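Local coordinates for protein ferulic acid esterase, AmCE1/Fae1A (Anaeromyces mucronatus, PDB 5CXX) that probably acts as a feruloyl esterase of the alpha/beta-hydrolase fold, releasing ferulic acid from its esters, and is captured here with ferulic acid bound, at residues A[44-47]-A[48-52]. Residues are numbered along the deposited sequence; the frame is centred on the assembly and turned at random.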
# COMPACT_ATOMS: atom_id res chain seq x y z
N VAL A 44 11.78 -3.81 7.57
CA VAL A 44 11.14 -5.11 7.67
C VAL A 44 10.62 -5.29 9.09
O VAL A 44 11.38 -5.19 10.05
CB VAL A 44 12.11 -6.24 7.28
CG1 VAL A 44 11.44 -7.63 7.46
CG2 VAL A 44 12.53 -6.06 5.81
N ILE A 45 9.34 -5.62 9.19
CA ILE A 45 8.67 -5.80 10.49
C ILE A 45 8.23 -7.27 10.58
O ILE A 45 7.22 -7.66 9.96
CB ILE A 45 7.50 -4.83 10.60
CG1 ILE A 45 7.96 -3.36 10.45
CG2 ILE A 45 6.73 -5.10 11.93
CD1 ILE A 45 6.77 -2.45 9.92
N LEU A 46 9.01 -8.06 11.29
CA LEU A 46 8.67 -9.48 11.48
C LEU A 46 7.60 -9.63 12.54
O LEU A 46 7.55 -8.85 13.47
CB LEU A 46 9.92 -10.26 11.87
CG LEU A 46 11.01 -10.21 10.79
CD1 LEU A 46 12.32 -10.87 11.30
CD2 LEU A 46 10.57 -10.79 9.38
N PRO A 47 6.75 -10.66 12.41
CA PRO A 47 5.66 -10.82 13.37
C PRO A 47 6.23 -11.19 14.75
O PRO A 47 7.33 -11.71 14.86
CB PRO A 47 4.82 -11.96 12.78
CG PRO A 47 5.83 -12.78 12.02
CD PRO A 47 6.69 -11.66 11.35
N VAL A 48 5.46 -10.90 15.78
CA VAL A 48 5.82 -11.32 17.12
C VAL A 48 6.01 -12.83 17.12
O VAL A 48 5.14 -13.54 16.61
CB VAL A 48 4.72 -10.91 18.11
CG1 VAL A 48 4.95 -11.54 19.47
CG2 VAL A 48 4.66 -9.38 18.21
N GLY A 49 7.12 -13.32 17.70
CA GLY A 49 7.33 -14.76 17.73
C GLY A 49 7.75 -15.38 16.41
O GLY A 49 7.69 -16.59 16.26
N TYR A 50 8.19 -14.55 15.48
CA TYR A 50 8.70 -15.01 14.16
C TYR A 50 9.57 -16.23 14.33
O TYR A 50 10.52 -16.22 15.13
CB TYR A 50 9.52 -13.92 13.47
CG TYR A 50 10.20 -14.34 12.18
CD1 TYR A 50 9.49 -14.40 10.96
CD2 TYR A 50 11.58 -14.56 12.15
CE1 TYR A 50 10.14 -14.75 9.76
CE2 TYR A 50 12.25 -14.89 10.96
CZ TYR A 50 11.51 -14.98 9.76
OH TYR A 50 12.20 -15.29 8.60
N ASP A 51 9.22 -17.28 13.59
CA ASP A 51 9.87 -18.60 13.67
C ASP A 51 10.30 -18.96 12.26
O ASP A 51 9.46 -19.04 11.37
CB ASP A 51 8.89 -19.59 14.22
CG ASP A 51 9.44 -20.99 14.32
OD1 ASP A 51 10.51 -21.28 13.75
OD2 ASP A 51 8.78 -21.82 14.97
N GLU A 52 11.61 -19.04 12.03
CA GLU A 52 12.13 -19.32 10.69
C GLU A 52 11.66 -20.62 10.10
O GLU A 52 11.81 -20.84 8.90
CB GLU A 52 13.65 -19.34 10.71
CG GLU A 52 14.24 -18.06 10.25
CD GLU A 52 15.73 -18.01 10.52
OE1 GLU A 52 16.25 -18.98 11.13
OE2 GLU A 52 16.35 -17.00 10.11
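With CG of Tyr50 trans to its backbone N (chi1 174°) and CG of Leu46 trans to its carbonyl carbon (chi1 -61°), the phenol ring swings back along the chain and meets the leucine four residues earlier. Leu46 lays CD1 over one face of the ring, a CH-pi contact 4.1 Å from CD1 to the Tyr50 ring centroid and displaced toward the rim, while CD2 reaches CE1 of Tyr50 at 4.0 Å. The ring of Pro47 comes in obliquely, its CD 3.9 Å from Tyr50 CD1. What folds the chain back is a type II beta turn from Pro47 to Tyr50, closed by a bent hydrogen bond from Tyr50 N to Pro47 O (3.0 Å, 140° at the hydrogen), with the donor well above the carbonyl plane. Gly49 takes the positive phi that the third position of such a turn favours. At the far end of the ring, Tyr50 OH is hydrogen-bonded to Ser142 N, and the ring also meets that of Tyr56. The turn lies at the surface, just beyond strand 38-45 and before strand 58-62; Leu46 and Pro47 both touch Ile95 of the neighbouring antiparallel strand 95-99, and Leu46 also packs on Tyr141, after helix 125-140.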